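Local coordinates for general secretion pathway protein L (Vibrio parahaemolyticus, PDB 2W7V), which dimerises through its periplasmic domain and probably helps to organise the inner-membrane platform of the type II secretion system that exports folded proteins, at residues G22-L27 and F53-V58; L27-F32 and I43-S48; N65-Q70 and S81-R86. One frame throughout, in Å; residues are numbered along the deposited sequence.

Overall arrangement
Contact 1 lies in the core and joins the loop before strand 28-35 to helix 51-61 mainly by apolar contacts, with no hydrogen bond between the segments. Contacts 2 and 3 are the two beta hairpins of the four-stranded antiparallel sheet, the former partly buried, the latter at the surface; each adds backbone hydrogen bonds and a glutamate-based salt bridge to a row of apolar side chains. L27 belongs to both contacts 1 and 2, whose centres are about 10 Å apart, while I43 and F82 tie contacts 2 and 3 together through neighbouring central strands. Helix 51-61 packs against the sheet, with F53 and R57 reaching F82 of contact 3. Of the three, contact 2 alone meets the second subunit.

Contact 1: G22-L27 and F53-V58; sequences GQVKDL and FEQARV. With EDO (1,2-ethanediol), chain C.
A methyl group sits almost exactly over the middle of an aromatic ring here: L27 CD1 is 4.1 Å from the centroid of the F53 ring and 9° off its normal, a clear CH-pi contact. The two side chains cross at about a right angle, so the leucine meets the ring end-on. With CG of L27 anti to the backbone N (chi1 -166°), its two methyls fork between separate partners. CD1 takes the ring, and CD2 presses on the helix itself, 3.5 Å from A56 CB, the tightest approach between the segments. V24 adds a second apolar contact: its CG2 lies 3.9 Å from A56 CA, against the helix backbone, and its CG1 lies near the amide end of Q55 at the exposed margin.

Both apolar residues come from one type II turn, V24 to L27, in which D26 takes the positive phi (66°) expected at the third position. The turn thereby directs V24 and L27 together at helix 51-61, and the D26 carbonyl turns to S47 OG of strand 40-47. A 1,2-ethanediol, probably from the crystallisation liquor, donates from its O1 to G22 O at 2.6 Å; its O2 lies 2.7 Å from L27 O.

On the helix, R57 NH2 bridges to E54 OE2 at 2.5 Å, and R57 NE bonds to Q68. Since nothing polar links the two segments and the salt bridge stays within the helix, loop and helix are held by shape and dispersion, an attachment probably little affected by ionisation.

Contact 2: L27-F32 and I43-S48; sequences LEITSF and IHARSS. With EDO (1,2-ethanediol), chain C.
Backbone hydrogen bonds define the antiparallel register. E28 and R46 form a hydrogen-bonded pair, with E28 N to R46 O 2.9 Å long and nearly straight (175°). The register then slips by one residue: T30 N gives 3.1 Å to H44 O, S31 N reaches the same oxygen more weakly at 3.4 Å, and H44 N returns a bond to S31 O. T30 and S31 thus both face H44, and the near-helical psi of T30 (-31°) accommodates the extra residue.

Among charged groups, E28 and R46 lie side by side on the face shared with S31 and H44. E28 OE2 and R46 NH2 form a salt bridge of 2.7 Å, but the two planar groups are turned 67° apart and the hydrogen bond within it is weak, so the pairing is single-point. T30 CG2 packs across the arginine, 3.6 Å from R46 NE. The hydroxyl OG1 of T30 meets a water.

Apolar contacts occupy the opposite face. I29, bent at both torsions, brings CD1 to 3.6 Å from A45 CB, while L27 CD1 touches the same methyl and F32 CB rests on I43 CG1 at 3.9 Å. L11 and L14 of the second subunit pack on I29 and F32, and F32 meets F32 of that subunit.

The arrangement is a beta hairpin with a classic bulge, its outer strand pairing at F32 with the second subunit to continue the sheet across the dimer.

Contact 3: N65-Q70 and S81-R86; sequences NVEQGQ and SFVLKR
V66, F82 and L84 point to the same face of the sheet and lie side by side. V66 CG1, anti to the backbone N (chi1 -165°), wedges between its two neighbours, 3.7 Å from F82 CD1 and 3.9 Å from L84 CD2. Q68 runs alongside the same phenylalanine one atom further out, at CE1, its amide plane steep to the ring (77°) and its OE1 3.6 Å from F82 CE1; that oxygen accepts a hydrogen bond from R57 of helix 51-61, the helix that also packs on V66 and F82. Strands 64-73 and 78-86 form the C-terminal hairpin of an αββαββ chain, consistent with a permuted ferredoxin-like fold, and their ladder is regular: E67 and V83 exchange a pair of bonds, E67 N to V83 O being 3.0 Å. G69 N closes the ladder on S81 O at 2.8 Å, approaching from above the carbonyl plane. On the other face E67 and K85 cross obliquely. Both chains extend beyond CG, so the lysine reaches diagonally to E67, with K85 NZ 3.0 Å from E67 OE2 on its syn lone pair in a salt bridge. Beyond the pair, R86 turns away from strand 64-73 to D7.

Contact 1: G22-L27 and F53-V58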
loop_
_atom_site.group_PDB
_atom_site.type_symbol
_atom_site.label_atom_id
_atom_site.label_comp_id
_atom_site.label_asym_id
_atom_site.label_seq_id
_atom_site.Cartn_x
_atom_site.Cartn_y
_atom_site.Cartn_z
ATOM N N GLY A 22 11.377 -2.803 6.442
ATOM C CA GLY A 22 11.585 -3.567 7.652
ATOM C C GLY A 22 13.033 -3.779 8.016
ATOM O O GLY A 22 13.316 -3.892 9.177
ATOM N N GLN A 23 13.947 -3.826 7.038
ATOM C CA GLN A 23 15.387 -3.990 7.310
ATOM C C GLN A 23 16.002 -2.757 7.986
ATOM O O GLN A 23 17.094 -2.851 8.515
ATOM C CB GLN A 23 16.201 -4.227 6.020
ATOM C CG GLN A 23 15.783 -5.379 5.112
ATOM C CD GLN A 23 16.506 -5.375 3.740
ATOM O OE1 GLN A 23 15.874 -5.546 2.695
ATOM N NE2 GLN A 23 17.832 -5.208 3.751
ATOM N N VAL A 24 15.333 -1.602 7.911
ATOM C CA VAL A 24 15.875 -0.329 8.396
ATOM C C VAL A 24 15.452 -0.125 9.846
ATOM O O VAL A 24 14.264 0.017 10.124
ATOM C CB VAL A 24 15.367 0.890 7.512
ATOM C CG1 VAL A 24 15.842 2.186 8.069
ATOM C CG2 VAL A 24 15.807 0.734 6.031
ATOM N N LYS A 25 16.424 -0.164 10.770
ATOM C CA LYS A 25 16.202 0.118 12.198
ATOM C C LYS A 25 15.652 1.546 12.411
ATOM O O LYS A 25 16.092 2.491 11.766
ATOM C CB LYS A 25 17.528 -0.025 12.967
ATOM C CG LYS A 25 18.172 -1.412 12.816
ATOM C CD LYS A 25 19.441 -1.635 13.673
ATOM C CE LYS A 25 20.011 -3.038 13.431
ATOM N NZ LYS A 25 21.263 -3.347 14.227
ATOM N N ASP A 26 14.725 1.703 13.342
ATOM C CA ASP A 26 14.327 3.025 13.786
ATOM C C ASP A 26 13.641 3.761 12.605
ATOM O O ASP A 26 13.771 4.980 12.457
ATOM C CB ASP A 26 15.567 3.772 14.336
ATOM C CG ASP A 26 15.219 5.071 15.102
ATOM O OD1 ASP A 26 14.026 5.320 15.364
ATOM O OD2 ASP A 26 16.154 5.843 15.448
ATOM N N LEU A 27 12.939 3.001 11.756
ATOM C CA LEU A 27 12.102 3.583 10.717
ATOM C C LEU A 27 10.675 3.064 10.813
ATOM O O LEU A 27 10.418 1.945 10.465
ATOM C CB LEU A 27 12.644 3.295 9.297
ATOM C CG LEU A 27 12.042 4.139 8.155
ATOM C CD1 LEU A 27 12.394 5.611 8.257
ATOM C CD2 LEU A 27 12.401 3.621 6.758
ATOM N N PHE A 53 16.406 7.380 7.286
ATOM C CA PHE A 53 15.981 7.861 5.984
ATOM C C PHE A 53 17.038 7.693 4.877
ATOM O O PHE A 53 16.707 7.350 3.737
ATOM C CB PHE A 53 15.531 9.318 6.100
ATOM C CG PHE A 53 14.225 9.478 6.850
ATOM C CD1 PHE A 53 13.022 9.355 6.195
ATOM C CD2 PHE A 53 14.204 9.707 8.227
ATOM C CE1 PHE A 53 11.813 9.487 6.896
ATOM C CE2 PHE A 53 12.990 9.820 8.914
ATOM C CZ PHE A 53 11.813 9.716 8.253
ATOM N N GLU A 54 18.303 7.945 5.207
ATOM C CA GLU A 54 19.384 7.717 4.287
ATOM C C GLU A 54 19.470 6.227 3.886
ATOM O O GLU A 54 19.692 5.882 2.717
ATOM C CB GLU A 54 20.711 8.123 4.935
ATOM C CG GLU A 54 20.872 9.588 5.128
ATOM C CD GLU A 54 21.152 10.303 3.841
ATOM O OE1 GLU A 54 22.144 9.952 3.135
ATOM O OE2 GLU A 54 20.400 11.257 3.557
ATOM N N GLN A 55 19.361 5.361 4.888
ATOM C CA GLN A 55 19.433 3.922 4.686
ATOM C C GLN A 55 18.272 3.441 3.868
ATOM O O GLN A 55 18.443 2.640 2.979
ATOM C CB GLN A 55 19.430 3.211 6.030
ATOM C CG GLN A 55 20.630 3.628 6.882
ATOM C CD GLN A 55 20.759 2.825 8.141
ATOM O OE1 GLN A 55 19.810 2.114 8.552
ATOM N NE2 GLN A 55 21.944 2.923 8.793
ATOM N N ALA A 56 17.089 3.968 4.151
ATOM C CA ALA A 56 15.889 3.610 3.404
ATOM C C ALA A 56 15.980 4.096 1.948
ATOM O O ALA A 56 15.736 3.313 1.058
ATOM C CB ALA A 56 14.637 4.153 4.087
ATOM N N ARG A 57 16.370 5.355 1.707
ATOM C CA ARG A 57 16.497 5.852 0.340
ATOM C C ARG A 57 17.418 5.000 -0.480
ATOM O O ARG A 57 17.085 4.678 -1.596
ATOM C CB ARG A 57 17.004 7.275 0.269
ATOM C CG ARG A 57 16.816 7.923 -1.145
ATOM C CD ARG A 57 17.835 9.005 -1.429
ATOM N NE ARG A 57 18.012 9.687 -0.176
ATOM C CZ ARG A 57 19.138 9.851 0.497
ATOM N NH1 ARG A 57 20.334 9.546 0.024
ATOM N NH2 ARG A 57 19.021 10.417 1.670
ATOM N N VAL A 58 18.582 4.655 0.067
ATOM C CA VAL A 58 19.580 3.894 -0.650
ATOM C C VAL A 58 19.057 2.500 -0.994
ATOM O O VAL A 58 19.261 2.015 -2.092
ATOM C CB VAL A 58 20.900 3.763 0.170
ATOM C CG1 VAL A 58 21.761 2.635 -0.393
ATOM C CG2 VAL A 58 21.668 5.128 0.225
HETATM C C1 EDO C . 12.091 -1.262 11.597
HETATM O O1 EDO C . 12.803 -2.418 11.209
HETATM C C2 EDO C . 10.962 -1.096 10.589
HETATM O O2 EDO C . 11.329 -0.378 9.421
#

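Contact 2: L27-F32 and I43-S48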
loop_
_atom_site.group_PDB
_atom_site.type_symbol
_atom_site.label_atom_id
_atom_site.label_comp_id
_atom_site.label_asym_id
_atom_site.label_seq_id
_atom_site.Cartn_x
_atom_site.Cartn_y
_atom_site.Cartn_z
ATOM N N LEU A 27 12.939 3.001 11.756
ATOM C CA LEU A 27 12.102 3.583 10.717
ATOM C C LEU A 27 10.675 3.064 10.813
ATOM O O LEU A 27 10.418 1.945 10.465
ATOM C CB LEU A 27 12.644 3.295 9.297
ATOM C CG LEU A 27 12.042 4.139 8.155
ATOM C CD1 LEU A 27 12.394 5.611 8.257
ATOM C CD2 LEU A 27 12.401 3.621 6.758
ATOM N N GLU A 28 9.755 3.913 11.208
ATOM C CA GLU A 28 8.363 3.531 11.344
ATOM C C GLU A 28 7.578 4.036 10.164
ATOM O O GLU A 28 7.538 5.208 9.964
ATOM C CB GLU A 28 7.847 4.224 12.589
ATOM C CG GLU A 28 6.808 3.522 13.331
ATOM C CD GLU A 28 6.757 4.006 14.773
ATOM O OE1 GLU A 28 7.832 4.075 15.417
ATOM O OE2 GLU A 28 5.653 4.331 15.230
ATOM N N ILE A 29 6.905 3.155 9.425
ATOM C CA ILE A 29 5.980 3.546 8.348
ATOM C C ILE A 29 4.617 3.903 8.908
ATOM O O ILE A 29 3.913 3.056 9.398
ATOM C CB ILE A 29 5.830 2.435 7.275
ATOM C CG1 ILE A 29 7.214 1.960 6.840
ATOM C CG2 ILE A 29 5.011 2.931 6.030
ATOM C CD1 ILE A 29 8.195 3.058 6.456
ATOM N N THR A 30 4.263 5.180 8.850
ATOM C CA THR A 30 2.977 5.641 9.330
ATOM C C THR A 30 1.878 5.553 8.242
ATOM O O THR A 30 0.696 5.327 8.539
ATOM C CB THR A 30 3.092 7.061 9.858
ATOM O OG1 THR A 30 3.580 7.900 8.834
ATOM C CG2 THR A 30 4.054 7.127 11.032
ATOM N N SER A 31 2.256 5.702 6.972
ATOM C CA SER A 31 1.296 5.413 5.910
ATOM C C SER A 31 1.954 5.158 4.595
ATOM O O SER A 31 3.065 5.538 4.375
ATOM C CB SER A 31 0.310 6.568 5.722
ATOM O OG SER A 31 0.872 7.564 4.902
ATOM N N PHE A 32 1.234 4.507 3.706
ATOM C CA PHE A 32 1.661 4.470 2.338
ATOM C C PHE A 32 0.547 4.248 1.366
ATOM O O PHE A 32 -0.390 3.495 1.642
ATOM C CB PHE A 32 2.793 3.486 2.148
ATOM C CG PHE A 32 2.373 2.101 1.924
ATOM C CD1 PHE A 32 2.631 1.155 2.857
ATOM C CD2 PHE A 32 1.815 1.740 0.720
ATOM C CE1 PHE A 32 2.244 -0.171 2.649
ATOM C CE2 PHE A 32 1.436 0.483 0.470
ATOM C CZ PHE A 32 1.625 -0.515 1.442
ATOM N N ILE A 43 5.119 7.037 0.538
ATOM C CA ILE A 43 5.343 6.506 1.855
ATOM C C ILE A 43 5.652 7.606 2.848
ATOM O O ILE A 43 6.547 8.369 2.616
ATOM C CB ILE A 43 6.592 5.583 1.816
ATOM C CG1 ILE A 43 6.357 4.370 0.867
ATOM C CG2 ILE A 43 6.901 5.068 3.208
ATOM C CD1 ILE A 43 7.644 3.652 0.425
ATOM N N HIS A 44 4.940 7.685 3.961
ATOM C CA HIS A 44 5.376 8.527 5.043
ATOM C C HIS A 44 5.961 7.639 6.125
ATOM O O HIS A 44 5.482 6.550 6.339
ATOM C CB HIS A 44 4.259 9.400 5.615
ATOM C CG HIS A 44 3.602 10.288 4.604
ATOM N ND1 HIS A 44 2.419 10.960 4.861
ATOM C CD2 HIS A 44 3.929 10.584 3.324
ATOM C CE1 HIS A 44 2.063 11.639 3.780
ATOM N NE2 HIS A 44 2.968 11.432 2.838
ATOM N N ALA A 45 7.037 8.104 6.765
ATOM C CA ALA A 45 7.703 7.401 7.865
ATOM C C ALA A 45 8.263 8.391 8.890
ATOM O O ALA A 45 8.327 9.599 8.668
ATOM C CB ALA A 45 8.820 6.473 7.309
ATOM N N ARG A 46 8.649 7.867 10.039
ATOM C CA ARG A 46 9.284 8.662 11.091
ATOM C C ARG A 46 10.360 7.876 11.818
ATOM O O ARG A 46 10.357 6.657 11.867
ATOM C CB ARG A 46 8.250 9.134 12.100
ATOM C CG ARG A 46 7.499 8.002 12.723
ATOM C CD ARG A 46 6.507 8.505 13.681
ATOM N NE ARG A 46 5.682 7.431 14.210
ATOM C CZ ARG A 46 4.938 7.534 15.307
ATOM N NH1 ARG A 46 4.955 8.646 16.043
ATOM N NH2 ARG A 46 4.199 6.504 15.704
ATOM N N SER A 47 11.284 8.623 12.399
ATOM C CA SER A 47 12.410 8.066 13.100
ATOM C C SER A 47 12.777 9.019 14.220
ATOM O O SER A 47 12.164 10.067 14.356
ATOM C CB SER A 47 13.564 7.944 12.115
ATOM O OG SER A 47 14.712 7.372 12.697
ATOM N N SER A 48 13.763 8.615 15.022
ATOM C CA SER A 48 14.418 9.472 16.013
ATOM C C SER A 48 15.568 10.293 15.408
ATOM O O SER A 48 16.098 11.189 16.046
ATOM C CB SER A 48 14.961 8.616 17.164
ATOM O OG SER A 48 15.987 7.734 16.714
HETATM C C1 EDO C . 12.091 -1.262 11.597
HETATM O O1 EDO C . 12.803 -2.418 11.209
HETATM C C2 EDO C . 10.962 -1.096 10.589
HETATM O O2 EDO C . 11.329 -0.378 9.421
HETATM O O HOH W 1 5.067 10.099 9.762
#

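Contact 3: N65-Q70 and S81-R86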
loop_
_atom_site.group_PDB
_atom_site.type_symbol
_atom_site.label_atom_id
_atom_site.label_comp_id
_atom_site.label_asym_id
_atom_site.label_seq_id
_atom_site.Cartn_x
_atom_site.Cartn_y
_atom_site.Cartn_z
ATOM N N ASN A 65 12.823 4.149 -8.789
ATOM C CA ASN A 65 13.058 5.581 -8.866
ATOM C C ASN A 65 12.527 6.210 -7.545
ATOM O O ASN A 65 11.331 6.195 -7.285
ATOM C CB ASN A 65 12.352 6.132 -10.127
ATOM C CG ASN A 65 12.692 7.599 -10.448
ATOM O OD1 ASN A 65 13.120 8.375 -9.595
ATOM N ND2 ASN A 65 12.461 7.979 -11.697
ATOM N N VAL A 66 13.424 6.727 -6.705
ATOM C CA VAL A 66 13.071 7.290 -5.375
ATOM C C VAL A 66 13.301 8.800 -5.363
ATOM O O VAL A 66 14.353 9.271 -5.818
ATOM C CB VAL A 66 13.953 6.676 -4.223
ATOM C CG1 VAL A 66 13.353 6.961 -2.829
ATOM C CG2 VAL A 66 14.072 5.178 -4.376
ATOM N N GLU A 67 12.320 9.539 -4.843
ATOM C CA GLU A 67 12.506 10.911 -4.440
ATOM C C GLU A 67 12.222 11.019 -2.940
ATOM O O GLU A 67 11.196 10.583 -2.455
ATOM C CB GLU A 67 11.565 11.821 -5.202
ATOM C CG GLU A 67 11.655 11.637 -6.710
ATOM C CD GLU A 67 10.658 12.494 -7.436
ATOM O OE1 GLU A 67 10.847 13.739 -7.402
ATOM O OE2 GLU A 67 9.667 11.928 -8.001
ATOM N N GLN A 68 13.160 11.561 -2.199
ATOM C CA GLN A 68 12.932 11.800 -0.794
ATOM C C GLN A 68 12.228 13.135 -0.642
ATOM O O GLN A 68 12.562 14.037 -1.333
ATOM C CB GLN A 68 14.264 11.788 -0.050
ATOM C CG GLN A 68 14.121 11.682 1.456
ATOM C CD GLN A 68 15.412 11.345 2.089
ATOM O OE1 GLN A 68 16.083 10.409 1.663
ATOM N NE2 GLN A 68 15.774 12.076 3.124
ATOM N N GLY A 69 11.227 13.238 0.222
ATOM C CA GLY A 69 10.602 14.529 0.500
ATOM C C GLY A 69 11.417 15.275 1.559
ATOM O O GLY A 69 12.436 14.775 2.011
ATOM N N GLN A 70 10.968 16.459 1.955
ATOM C CA GLN A 70 11.532 17.147 3.121
ATOM C C GLN A 70 11.531 16.293 4.380
ATOM O O GLN A 70 10.580 15.552 4.611
ATOM C CB GLN A 70 10.711 18.380 3.463
ATOM C CG GLN A 70 11.076 19.597 2.718
ATOM C CD GLN A 70 10.133 20.735 3.011
ATOM O OE1 GLN A 70 9.582 20.860 4.115
ATOM N NE2 GLN A 70 9.925 21.566 2.015
ATOM N N SER A 81 9.159 11.565 3.907
ATOM C CA SER A 81 8.414 10.822 2.933
ATOM C C SER A 81 9.274 10.439 1.768
ATOM O O SER A 81 10.389 10.939 1.611
ATOM C CB SER A 81 7.236 11.658 2.435
ATOM O OG SER A 81 7.737 12.824 1.836
ATOM N N PHE A 82 8.709 9.533 0.962
ATOM C CA PHE A 82 9.326 9.031 -0.243
ATOM C C PHE A 82 8.239 8.871 -1.278
ATOM O O PHE A 82 7.132 8.473 -0.951
ATOM C CB PHE A 82 9.897 7.641 0.008
ATOM C CG PHE A 82 11.040 7.616 0.930
ATOM C CD1 PHE A 82 12.248 8.111 0.541
ATOM C CD2 PHE A 82 10.912 7.061 2.197
ATOM C CE1 PHE A 82 13.307 8.104 1.397
ATOM C CE2 PHE A 82 12.010 7.045 3.075
ATOM C CZ PHE A 82 13.188 7.563 2.669
ATOM N N VAL A 83 8.578 9.170 -2.521
ATOM C CA VAL A 83 7.778 8.840 -3.681
ATOM C C VAL A 83 8.568 7.833 -4.509
ATOM O O VAL A 83 9.712 8.059 -4.816
ATOM C CB VAL A 83 7.477 10.091 -4.521
ATOM C CG1 VAL A 83 6.669 9.715 -5.733
ATOM C CG2 VAL A 83 6.694 11.103 -3.666
ATOM N N LEU A 84 7.953 6.694 -4.799
ATOM C CA LEU A 84 8.548 5.662 -5.638
ATOM C C LEU A 84 7.813 5.598 -6.969
ATOM O O LEU A 84 6.584 5.617 -7.001
ATOM C CB LEU A 84 8.392 4.281 -4.976
ATOM C CG LEU A 84 8.802 4.117 -3.525
ATOM C CD1 LEU A 84 8.656 2.638 -3.081
ATOM C CD2 LEU A 84 10.201 4.633 -3.317
ATOM N N LYS A 85 8.576 5.467 -8.032
ATOM C CA LYS A 85 8.103 5.142 -9.365
ATOM C C LYS A 85 8.956 3.991 -9.892
ATOM O O LYS A 85 10.013 3.670 -9.335
ATOM C CB LYS A 85 8.247 6.356 -10.282
ATOM C CG LYS A 85 7.538 7.611 -9.765
ATOM C CD LYS A 85 8.072 8.903 -10.433
ATOM C CE LYS A 85 7.589 10.145 -9.665
ATOM N NZ LYS A 85 7.864 11.424 -10.359
ATOM N N ARG A 86 8.508 3.374 -10.974
ATOM C CA ARG A 86 9.213 2.207 -11.540
ATOM C C ARG A 86 10.673 2.529 -12.003
ATOM O O ARG A 86 10.886 3.570 -12.588
ATOM C CB ARG A 86 8.421 1.635 -12.736
ATOM C CG ARG A 86 7.059 1.049 -12.361
ATOM C CD ARG A 86 6.722 -0.217 -13.158
ATOM N NE ARG A 86 6.236 0.097 -14.491
ATOM C CZ ARG A 86 6.349 -0.692 -15.563
ATOM N NH1 ARG A 86 6.959 -1.879 -15.502
ATOM N NH2 ARG A 86 5.845 -0.281 -16.721
HETATM O O HOH W 2 8.144 14.888 3.375
#